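Local coordinates for muramoyltetrapeptide carboxypeptidase (PDB 6UUK), which probably acts as a serine-type LD-carboxypeptidase that removes the terminal residue from muramoyl tetrapeptides of the cell wall, at residues P252-V255 with E256-L259; R131-D135 with L136-K140; F282-S285 with D286-G290; Q261-S265 with G266-K270. All blocks are in the same frame, centred on the assembly; numbering follows the deposited sequence. Where two conformers were deposited one is given.

Contact 1: residues P252-V255 with E256-L259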
loop_
_atom_site.group_PDB
_atom_site.type_symbol
_atom_site.label_atom_id
_atom_site.label_comp_id
_atom_site.label_asym_id
_atom_site.label_seq_id
_atom_site.Cartn_x
_atom_site.Cartn_y
_atom_site.Cartn_z
ATOM N N PRO B 252 10.811 -0.200 -8.502
ATOM C CA PRO B 252 11.009 -1.577 -8.019
ATOM C C PRO B 252 11.102 -1.723 -6.504
ATOM O O PRO B 252 10.805 -2.798 -5.973
ATOM C CB PRO B 252 12.323 -2.001 -8.695
ATOM C CG PRO B 252 12.881 -0.749 -9.344
ATOM C CD PRO B 252 11.700 0.109 -9.632
ATOM N N TYR B 253 11.507 -0.668 -5.792
ATOM C CA TYR B 253 11.496 -0.746 -4.335
ATOM C C TYR B 253 10.074 -0.687 -3.792
ATOM O O TYR B 253 9.787 -1.277 -2.745
ATOM C CB TYR B 253 12.364 0.361 -3.725
ATOM C CG TYR B 253 11.704 1.719 -3.590
ATOM C CD1 TYR B 253 11.001 2.064 -2.441
ATOM C CD2 TYR B 253 11.812 2.667 -4.596
ATOM C CE1 TYR B 253 10.407 3.306 -2.312
ATOM C CE2 TYR B 253 11.221 3.911 -4.476
ATOM C CZ TYR B 253 10.521 4.224 -3.333
ATOM O OH TYR B 253 9.933 5.463 -3.211
ATOM N N ARG B 254 9.173 0.016 -4.486
ATOM C CA ARG B 254 7.764 -0.033 -4.116
ATOM C C ARG B 254 7.158 -1.393 -4.432
ATOM O O ARG B 254 6.214 -1.823 -3.761
ATOM C CB ARG B 254 6.988 1.071 -4.835
ATOM C CG ARG B 254 7.585 2.459 -4.685
ATOM C CD ARG B 254 6.785 3.485 -5.474
ATOM N NE ARG B 254 7.419 4.800 -5.470
ATOM C CZ ARG B 254 7.166 5.749 -4.575
ATOM N NH1 ARG B 254 6.288 5.532 -3.605
ATOM N NH2 ARG B 254 7.790 6.915 -4.649
ATOM N N VAL B 255 7.685 -2.079 -5.448
ATOM C CA VAL B 255 7.220 -3.425 -5.763
ATOM C C VAL B 255 7.694 -4.409 -4.700
ATOM O O VAL B 255 6.922 -5.244 -4.216
ATOM C CB VAL B 255 7.695 -3.840 -7.167
ATOM C CG1 VAL B 255 7.204 -5.240 -7.506
ATOM C CG2 VAL B 255 7.220 -2.834 -8.205
ATOM N N GLU B 256 8.972 -4.323 -4.322
ATOM C CA GLU B 256 9.499 -5.197 -3.279
ATOM C C GLU B 256 8.826 -4.937 -1.939
ATOM O O GLU B 256 8.653 -5.865 -1.141
ATOM C CB GLU B 256 11.010 -5.005 -3.149
ATOM C CG GLU B 256 11.715 -6.099 -2.367
ATOM C CD GLU B 256 13.173 -5.776 -2.111
ATOM O OE1 GLU B 256 13.454 -4.988 -1.183
ATOM O OE2 GLU B 256 14.038 -6.299 -2.844
ATOM N N ARG B 257 8.445 -3.686 -1.678
ATOM C CA ARG B 257 7.803 -3.349 -0.412
ATOM C C ARG B 257 6.455 -4.046 -0.279
ATOM O O ARG B 257 6.181 -4.708 0.728
ATOM C CB ARG B 257 7.646 -1.832 -0.305
ATOM C CG ARG B 257 7.035 -1.341 0.993
ATOM C CD ARG B 257 6.979 0.175 1.002
ATOM N NE ARG B 257 6.299 0.690 -0.183
ATOM C CZ ARG B 257 6.322 1.962 -0.567
ATOM N NH1 ARG B 257 6.998 2.858 0.139
ATOM N NH2 ARG B 257 5.673 2.338 -1.660
HETATM N N MSE B 258 5.602 -3.915 -1.290
HETATM C CA MSE B 258 4.280 -4.529 -1.262
HETATM C C MSE B 258 4.367 -6.051 -1.321
HETATM O O MSE B 258 3.502 -6.750 -0.794
HETATM C CB MSE B 258 3.424 -3.997 -2.411
HETATM C CG MSE B 258 3.077 -2.525 -2.272
HETATM SE SE MSE B 258 2.075 -1.819 -3.784
HETATM C CE MSE B 258 1.690 -0.041 -3.081
ATOM N N LEU B 259 5.420 -6.563 -1.963
ATOM C CA LEU B 259 5.652 -8.003 -1.952
ATOM C C LEU B 259 6.100 -8.484 -0.579
ATOM O O LEU B 259 5.824 -9.629 -0.205
ATOM C CB LEU B 259 6.684 -8.384 -3.014
ATOM C CG LEU B 259 6.212 -8.342 -4.469
ATOM C CD1 LEU B 259 7.363 -8.641 -5.415
ATOM C CD2 LEU B 259 5.065 -9.314 -4.691
#
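Arg254 and Arg257 run side by side along the helix and point the same way. Their guanidinium planes stand 70° apart, so they do not stack. NH2 of Arg257 reaches back along the Arg254 side chain and lies 3.6 Å from its CG. It is also 3.8 Å from NH1 of Arg254, a close approach of like charges. A bend at chi3 (54°) turns the otherwise extended Arg257 chain back toward the preceding turn. There CE1 of Tyr253 lies over one face of its guanidinium, 4.2 Å from NH1. The Tyr253 ring also meets Arg96 of the second subunit in a cation-pi contact.

Backbone bonds between residues four apart join the two segments within helix 252-264. One runs from Glu256 N to Pro252 O (2.9 Å), another from Leu259 N to Val255 O (3.0 Å). This helix is the crossover of a beta-alpha-beta unit, between the parallel strands 242-248 and 273-280.

Val255 and Leu259 lie alongside each other on another side of the helix. CG1 of Val255 is anti to the backbone N (chi1 -180°) and meets CD1 of Leu259 at 4.0 Å. Both side chains pack on helix 293-303, through Met296 and Leu300. Glu256 extends away from the neighbouring turn. Its carboxylate bonds to Tyr127 and forms a salt bridge with Arg131, both of the second subunit.

Contact 2: residues R131-D135 with L136-K140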
loop_
_atom_site.group_PDB
_atom_site.type_symbol
_atom_site.label_atom_id
_atom_site.label_comp_id
_atom_site.label_asym_id
_atom_site.label_seq_id
_atom_site.Cartn_x
_atom_site.Cartn_y
_atom_site.Cartn_z
ATOM N N ARG B 131 -14.771 1.648 -1.574
ATOM C CA ARG B 131 -15.739 2.478 -0.864
ATOM C C ARG B 131 -17.097 1.809 -0.688
ATOM O O ARG B 131 -17.941 2.353 0.031
ATOM C CB ARG B 131 -15.938 3.805 -1.597
ATOM C CG ARG B 131 -14.966 4.902 -1.212
ATOM C CD ARG B 131 -15.475 6.249 -1.701
ATOM N NE ARG B 131 -14.733 7.368 -1.130
ATOM C CZ ARG B 131 -15.135 8.633 -1.187
ATOM N NH1 ARG B 131 -14.400 9.592 -0.641
ATOM N NH2 ARG B 131 -16.278 8.940 -1.784
ATOM N N LEU B 132 -17.335 0.658 -1.320
ATOM C CA LEU B 132 -18.664 0.062 -1.291
ATOM C C LEU B 132 -18.614 -1.453 -1.129
ATOM O O LEU B 132 -19.531 -2.154 -1.569
ATOM C CB LEU B 132 -19.448 0.434 -2.553
ATOM C CG LEU B 132 -18.681 0.491 -3.879
ATOM C CD1 LEU B 132 -18.459 -0.895 -4.469
ATOM C CD2 LEU B 132 -19.402 1.387 -4.872
ATOM N N LEU B 133 -17.564 -1.978 -0.492
ATOM C CA LEU B 133 -17.493 -3.417 -0.261
ATOM C C LEU B 133 -18.610 -3.894 0.658
ATOM O O LEU B 133 -19.099 -5.019 0.508
ATOM C CB LEU B 133 -16.131 -3.792 0.322
ATOM C CG LEU B 133 -14.941 -3.755 -0.639
ATOM C CD1 LEU B 133 -13.651 -4.060 0.101
ATOM C CD2 LEU B 133 -15.150 -4.735 -1.783
ATOM N N HIS B 134 -19.029 -3.056 1.609
ATOM C CA HIS B 134 -20.113 -3.423 2.511
ATOM C C HIS B 134 -21.488 -3.163 1.913
ATOM O O HIS B 134 -22.470 -3.756 2.372
ATOM C CB HIS B 134 -19.972 -2.668 3.834
ATOM C CG HIS B 134 -18.693 -2.953 4.557
ATOM N ND1 HIS B 134 -18.500 -4.095 5.303
ATOM C CD2 HIS B 134 -17.543 -2.243 4.650
ATOM C CE1 HIS B 134 -17.285 -4.078 5.823
ATOM N NE2 HIS B 134 -16.684 -2.965 5.443
ATOM N N ASP B 135 -21.584 -2.289 0.907
ATOM C CA ASP B 135 -22.872 -2.039 0.268
ATOM C C ASP B 135 -23.280 -3.192 -0.639
ATOM O O ASP B 135 -24.476 -3.406 -0.869
ATOM C CB ASP B 135 -22.823 -0.735 -0.528
ATOM C CG ASP B 135 -22.523 0.469 0.341
ATOM O OD1 ASP B 135 -22.894 0.450 1.534
ATOM O OD2 ASP B 135 -21.919 1.436 -0.169
ATOM N N LEU B 136 -22.313 -3.939 -1.158
ATOM C CA LEU B 136 -22.584 -5.048 -2.058
ATOM C C LEU B 136 -22.869 -6.322 -1.270
ATOM O O LEU B 136 -22.553 -6.437 -0.084
ATOM C CB LEU B 136 -21.403 -5.276 -3.003
ATOM C CG LEU B 136 -20.819 -4.038 -3.686
ATOM C CD1 LEU B 136 -19.610 -4.408 -4.526
ATOM C CD2 LEU B 136 -21.863 -3.326 -4.526
ATOM N N ASP B 137 -23.475 -7.288 -1.956
ATOM C CA ASP B 137 -23.771 -8.606 -1.399
ATOM C C ASP B 137 -23.053 -9.629 -2.275
ATOM O O ASP B 137 -23.602 -10.103 -3.273
ATOM C CB ASP B 137 -25.279 -8.858 -1.344
ATOM C CG ASP B 137 -25.633 -10.130 -0.596
ATOM O OD1 ASP B 137 -24.722 -10.757 -0.015
ATOM O OD2 ASP B 137 -26.825 -10.504 -0.590
ATOM N N PHE B 138 -21.817 -9.965 -1.898
ATOM C CA PHE B 138 -21.022 -10.887 -2.699
ATOM C C PHE B 138 -21.554 -12.312 -2.644
ATOM O O PHE B 138 -21.261 -13.104 -3.546
ATOM C CB PHE B 138 -19.561 -10.841 -2.252
ATOM C CG PHE B 138 -18.897 -9.518 -2.513
ATOM C CD1 PHE B 138 -18.866 -8.538 -1.536
ATOM C CD2 PHE B 138 -18.315 -9.252 -3.742
ATOM C CE1 PHE B 138 -18.261 -7.318 -1.776
ATOM C CE2 PHE B 138 -17.708 -8.033 -3.989
ATOM C CZ PHE B 138 -17.680 -7.066 -3.004
ATOM N N ALA B 139 -22.323 -12.660 -1.609
ATOM C CA ALA B 139 -23.031 -13.934 -1.625
ATOM C C ALA B 139 -24.121 -13.941 -2.687
ATOM O O ALA B 139 -24.387 -14.981 -3.298
ATOM C CB ALA B 139 -23.622 -14.228 -0.247
ATOM N N LYS B 140 -24.759 -12.790 -2.917
ATOM C CA LYS B 140 -25.707 -12.665 -4.017
ATOM C C LYS B 140 -24.995 -12.632 -5.363
ATOM O O LYS B 140 -25.518 -13.153 -6.355
ATOM C CB LYS B 140 -26.551 -11.402 -3.829
ATOM C CG LYS B 140 -27.565 -11.135 -4.931
ATOM C CD LYS B 140 -28.895 -11.809 -4.641
ATOM C CE LYS B 140 -29.967 -11.347 -5.615
ATOM N NZ LYS B 140 -31.310 -11.889 -5.269
HETATM O O HOH W 1 -23.120 -6.620 2.394
#
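Leu136 packs against Leu132, and Phe138 against Leu133, on the buried side of this turn. The turn lies in the loop after strand 119-122 and leads into helix 138-142. CD1 of Leu132 meets CD1 of Leu136 at 3.7 Å, the two side chains crossing at a slant. Leu132 CG sits between the backbone N and the carbonyl carbon (chi1 38°), a torsion that goes with the turn of CD1 toward Leu136. Leu136 CG lies 3.1 Å from Leu132 O. The same O accepts a weak hydrogen bond from Leu136 N at 3.3 Å.

The second pair also crosses at a slant. CD2 of Leu133 touches CZ of Phe138 at 3.7 Å. Leu133 O lies at the edge of that ring, near its plane, 3.3 Å from CE1. Helix 101-111 packs on Leu132 and Leu136, while helix 155-163 packs on Leu133, Leu136 and Phe138.

The other side is looser and polar. His134, Asp135 and Asp137 are exposed there. One water donates to His134 O (2.9 Å) and to Leu136 O; the latter distance, 2.5 Å, is unusually short and its exact length doubtful. His134 meets Trp234 edge-to-face, and its NE2 bonds weakly to Glu264 of the second subunit. Asp137 is the N-cap residue of helix 138-142.

With one weak direct bond across it, the turn probably depends largely on its leucines and Phe138 for its shape.

Contact 3: residues F282-S285 with D286-G290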
loop_
_atom_site.group_PDB
_atom_site.type_symbol
_atom_site.label_atom_id
_atom_site.label_comp_id
_atom_site.label_asym_id
_atom_site.label_seq_id
_atom_site.Cartn_x
_atom_site.Cartn_y
_atom_site.Cartn_z
ATOM N N PHE B 282 8.760 2.831 -15.408
ATOM C CA PHE B 282 9.597 3.046 -14.242
ATOM C C PHE B 282 10.257 4.415 -14.321
ATOM O O PHE B 282 10.112 5.153 -15.299
ATOM C CB PHE B 282 10.658 1.953 -14.124
ATOM C CG PHE B 282 10.121 0.633 -13.674
ATOM C CD1 PHE B 282 8.780 0.483 -13.367
ATOM C CD2 PHE B 282 10.962 -0.458 -13.543
ATOM C CE1 PHE B 282 8.287 -0.734 -12.949
ATOM C CE2 PHE B 282 10.476 -1.674 -13.123
ATOM C CZ PHE B 282 9.138 -1.813 -12.823
ATOM N N LYS B 283 11.008 4.746 -13.272
ATOM C CA LYS B 283 11.827 5.951 -13.263
ATOM C C LYS B 283 13.058 5.778 -12.376
ATOM O O LYS B 283 13.127 6.350 -11.282
ATOM C CB LYS B 283 11.008 7.154 -12.801
ATOM C CG LYS B 283 10.435 7.986 -13.936
ATOM C CD LYS B 283 11.541 8.640 -14.754
ATOM C CE LYS B 283 10.979 9.421 -15.929
ATOM N NZ LYS B 283 10.081 10.512 -15.477
ATOM N N LEU B 284 14.041 5.006 -12.836
ATOM C CA LEU B 284 15.252 4.813 -12.056
ATOM C C LEU B 284 16.177 6.020 -12.198
ATOM O O LEU B 284 16.043 6.838 -13.113
ATOM C CB LEU B 284 15.969 3.539 -12.493
ATOM C CG LEU B 284 15.141 2.255 -12.600
ATOM C CD1 LEU B 284 15.964 1.145 -13.235
ATOM C CD2 LEU B 284 14.639 1.827 -11.236
ATOM N N SER B 285 17.134 6.120 -11.278
ATOM C CA SER B 285 18.064 7.238 -11.247
ATOM C C SER B 285 19.449 6.731 -10.872
ATOM O O SER B 285 19.651 5.540 -10.612
ATOM C CB SER B 285 17.592 8.321 -10.269
ATOM O OG SER B 285 18.535 9.372 -10.186
ATOM N N ASP B 286 20.414 7.656 -10.843
ATOM C CA ASP B 286 21.767 7.305 -10.428
ATOM C C ASP B 286 21.827 6.962 -8.947
ATOM O O ASP B 286 22.720 6.220 -8.522
ATOM C CB ASP B 286 22.730 8.452 -10.738
ATOM C CG ASP B 286 22.305 9.760 -10.099
ATOM O OD1 ASP B 286 21.089 10.036 -10.062
ATOM O OD2 ASP B 286 23.187 10.514 -9.633
ATOM N N TYR B 287 20.903 7.489 -8.143
ATOM C CA TYR B 287 20.906 7.173 -6.720
ATOM C C TYR B 287 20.537 5.724 -6.435
ATOM O O TYR B 287 20.751 5.259 -5.310
ATOM C CB TYR B 287 19.962 8.108 -5.962
ATOM C CG TYR B 287 20.661 9.286 -5.320
ATOM C CD1 TYR B 287 22.007 9.533 -5.560
ATOM C CD2 TYR B 287 19.982 10.139 -4.460
ATOM C CE1 TYR B 287 22.653 10.604 -4.972
ATOM C CE2 TYR B 287 20.620 11.212 -3.867
ATOM C CZ TYR B 287 21.955 11.440 -4.126
ATOM O OH TYR B 287 22.595 12.506 -3.539
ATOM N N ASP B 288 19.992 5.002 -7.416
ATOM C CA ASP B 288 19.737 3.580 -7.220
ATOM C C ASP B 288 21.036 2.788 -7.142
ATOM O O ASP B 288 21.088 1.756 -6.463
ATOM C CB ASP B 288 18.849 3.044 -8.343
ATOM C CG ASP B 288 17.444 3.608 -8.293
ATOM O OD1 ASP B 288 16.892 3.735 -7.180
ATOM O OD2 ASP B 288 16.893 3.929 -9.365
ATOM N N ASN B 289 22.083 3.260 -7.820
ATOM C CA ASN B 289 23.413 2.650 -7.771
ATOM C C ASN B 289 23.355 1.171 -8.148
ATOM O O ASN B 289 23.841 0.296 -7.428
ATOM C CB ASN B 289 24.053 2.847 -6.395
ATOM C CG ASN B 289 25.540 2.548 -6.395
ATOM O OD1 ASN B 289 26.201 2.632 -7.431
ATOM N ND2 ASN B 289 26.074 2.193 -5.232
ATOM N N GLY B 290 22.744 0.895 -9.297
ATOM C CA GLY B 290 22.610 -0.460 -9.783
ATOM C C GLY B 290 21.343 -1.174 -9.369
ATOM O O GLY B 290 21.116 -2.305 -9.820
#
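Asp288 folds its carboxylate back onto the backbone of Ser285. OD2 accepts a hydrogen bond from Ser285 N at 2.9 Å. The bond is fairly straight (165°), but the N-H arrives from above the carboxylate plane. The same oxygen lies against Leu284, 3.3 Å from its CB, and the two side chains cross at about a right angle. In return, Asp288 N donates to Ser285 O at 3.3 Å, so side chain and backbone of Asp288 both grip Ser285.

Ser285 uses its hydroxyl on the next residue. OG is anti to the backbone N (chi1 177°) and donates to OD1 of Asp286 at 2.6 Å. It meets that oxygen nearly along the C-O axis. Asp286 CG lies between its own backbone N and carbonyl carbon (chi1 56°), which puts the carboxylate within reach of the hydroxyl.

The next shell fixes Asp288. His251 NE2 bonds to OD2, which therefore has two polar partners. OD1 forms a salt bridge with Arg96 of the second subunit. These partners probably favour a charged carboxylate.

The short 3-10 turn 286-288 lies in the surface loop between strand 273-280 and helix 293-303. Before the turn, Phe282 and Leu284 rest on Pro252, at the start of helix 252-264.

Contact 4: residues Q261-S265 with G266-K270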
loop_
_atom_site.group_PDB
_atom_site.type_symbol
_atom_site.label_atom_id
_atom_site.label_comp_id
_atom_site.label_asym_id
_atom_site.label_seq_id
_atom_site.Cartn_x
_atom_site.Cartn_y
_atom_site.Cartn_z
ATOM N N GLN B 261 4.971 -7.146 2.224
ATOM C CA GLN B 261 3.748 -7.182 3.019
ATOM C C GLN B 261 2.993 -8.483 2.791
ATOM O O GLN B 261 2.481 -9.089 3.740
ATOM C CB GLN B 261 2.863 -5.982 2.689
ATOM C CG GLN B 261 1.573 -5.934 3.493
ATOM C CD GLN B 261 0.763 -4.682 3.227
ATOM O OE1 GLN B 261 0.973 -3.993 2.229
ATOM N NE2 GLN B 261 -0.166 -4.376 4.125
ATOM N N LEU B 262 2.914 -8.932 1.537
ATOM C CA LEU B 262 2.311 -10.226 1.249
ATOM C C LEU B 262 3.145 -11.383 1.783
ATOM O O LEU B 262 2.603 -12.470 2.000
ATOM C CB LEU B 262 2.103 -10.392 -0.256
ATOM C CG LEU B 262 1.287 -9.293 -0.940
ATOM C CD1 LEU B 262 1.137 -9.574 -2.427
ATOM C CD2 LEU B 262 -0.074 -9.138 -0.277
ATOM N N ASP B 263 4.445 -11.176 1.996
ATOM C CA ASP B 263 5.274 -12.232 2.562
ATOM C C ASP B 263 5.217 -12.233 4.087
ATOM O O ASP B 263 5.109 -13.299 4.704
ATOM C CB ASP B 263 6.714 -12.089 2.072
ATOM C CG ASP B 263 7.638 -13.133 2.666
ATOM O OD1 ASP B 263 7.475 -14.332 2.349
ATOM O OD2 ASP B 263 8.533 -12.751 3.450
ATOM N N GLU B 264 5.279 -11.053 4.707
ATOM C CA GLU B 264 5.189 -10.975 6.163
ATOM C C GLU B 264 3.804 -11.372 6.663
ATOM O O GLU B 264 3.683 -11.970 7.740
ATOM C CB GLU B 264 5.545 -9.566 6.641
ATOM C CG GLU B 264 7.004 -9.195 6.424
ATOM C CD GLU B 264 7.947 -10.013 7.285
ATOM O OE1 GLU B 264 7.517 -10.486 8.357
ATOM O OE2 GLU B 264 9.119 -10.186 6.888
ATOM N N SER B 265 2.753 -11.056 5.904
ATOM C CA SER B 265 1.407 -11.476 6.278
ATOM C C SER B 265 1.197 -12.977 6.123
ATOM O O SER B 265 0.166 -13.489 6.572
ATOM C CB SER B 265 0.366 -10.724 5.447
ATOM O OG SER B 265 0.465 -9.324 5.645
ATOM N N GLY B 266 2.135 -13.684 5.500
ATOM C CA GLY B 266 2.044 -15.120 5.346
ATOM C C GLY B 266 1.339 -15.597 4.098
ATOM O O GLY B 266 1.025 -16.790 4.004
ATOM N N ILE B 267 1.085 -14.713 3.134
ATOM C CA ILE B 267 0.342 -15.108 1.942
ATOM C C ILE B 267 1.239 -15.860 0.966
ATOM O O ILE B 267 0.828 -16.869 0.381
ATOM C CB ILE B 267 -0.298 -13.871 1.287
ATOM C CG1 ILE B 267 -1.147 -13.109 2.305
ATOM C CG2 ILE B 267 -1.138 -14.280 0.084
ATOM C CD1 ILE B 267 -2.261 -13.933 2.910
ATOM N N LEU B 268 2.473 -15.391 0.779
ATOM C CA LEU B 268 3.354 -15.995 -0.217
ATOM C C LEU B 268 3.869 -17.361 0.217
ATOM O O LEU B 268 4.233 -18.180 -0.635
ATOM C CB LEU B 268 4.529 -15.064 -0.513
ATOM C CG LEU B 268 4.180 -13.624 -0.896
ATOM C CD1 LEU B 268 5.430 -12.845 -1.273
ATOM C CD2 LEU B 268 3.165 -13.598 -2.028
ATOM N N LYS B 269 3.907 -17.628 1.525
ATOM C CA LYS B 269 4.463 -18.888 2.006
ATOM C C LYS B 269 3.579 -20.078 1.654
ATOM O O LYS B 269 4.075 -21.205 1.543
ATOM C CB LYS B 269 4.672 -18.823 3.518
ATOM C CG LYS B 269 5.446 -17.599 3.987
ATOM C CD LYS B 269 5.487 -17.530 5.506
ATOM C CE LYS B 269 6.133 -16.242 5.990
ATOM N NZ LYS B 269 7.542 -16.118 5.527
ATOM N N LYS B 270 2.279 -19.852 1.471
ATOM C CA LYS B 270 1.343 -20.938 1.210
ATOM C C LYS B 270 1.197 -21.264 -0.271
ATOM O O LYS B 270 0.833 -22.397 -0.608
ATOM C CB LYS B 270 -0.037 -20.597 1.784
ATOM C CG LYS B 270 0.008 -19.923 3.145
ATOM C CD LYS B 270 -1.394 -19.693 3.688
ATOM C CE LYS B 270 -1.383 -18.730 4.862
ATOM N NZ LYS B 270 -0.414 -19.137 5.916
#
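Asp263 meets both Leu268 and Lys269 just past the end of its helix. Its CB touches CD1 of Leu268 at 3.7 Å, the two side chains crossing at about a right angle. CG is anti to the backbone N (chi1 178°), which brings the carboxylate round to Lys269. At the tip, OD1 makes a long salt bridge to NZ of Lys269, 3.6 Å away. OD2 has a weak, long ion pair with Arg303. The Lys269 chain bends at its last torsion, and its CE lies 3.4 Å from Asp263 O.

At this end the helix closes in a Schellman motif. Its two bonds run from Ile267 N to Leu262 O (2.9 Å) and from Gly266 N to Asp263 O, the latter from well above the carbonyl plane. Leu268 N is a further donor to Leu262 O, at 3.2 Å. Gly266 has a positive phi of 90°, where a CB would clash with Ser265 O. Leu268 turns back across the motif, with CD2 at 3.8 Å from CB of Leu262. One residue before Leu262, Gln261 O is held from opposite faces by N and OG of Ser265.

Glu264 turns away to bond Trp234 of the second subunit, and Gln261 packs on Gln261 of that subunit. The motif ends helix 252-264 and leads the chain toward strand 273-280. Leu262 faces Leu223 of helix 223-228, and Leu268 rests on Leu304.

How the contacts relate
Contacts 1, 3 and 4 lie in the LD-carboxypeptidase C-terminal domain, contact 2 in the N-terminal one. Contacts 1 and 4 share helix 252-264, and Leu259 O meets Leu268 CD1 between them. Contact 3 is the surface member and touches the start of the helix of contact 1. Contact 1 is mostly buried and uses regular helix bonds; contact 4, partly buried, replaces them with a helix-ending pattern. Contact 2 is also partly buried. Contact 3 relies on carboxylates, contact 2 on leucines and a phenylalanine. Contact 2 lies about 29 Å from contact 1, centre to centre, within the chain. Across the dimer, however, it meets contact 1 of the other subunit.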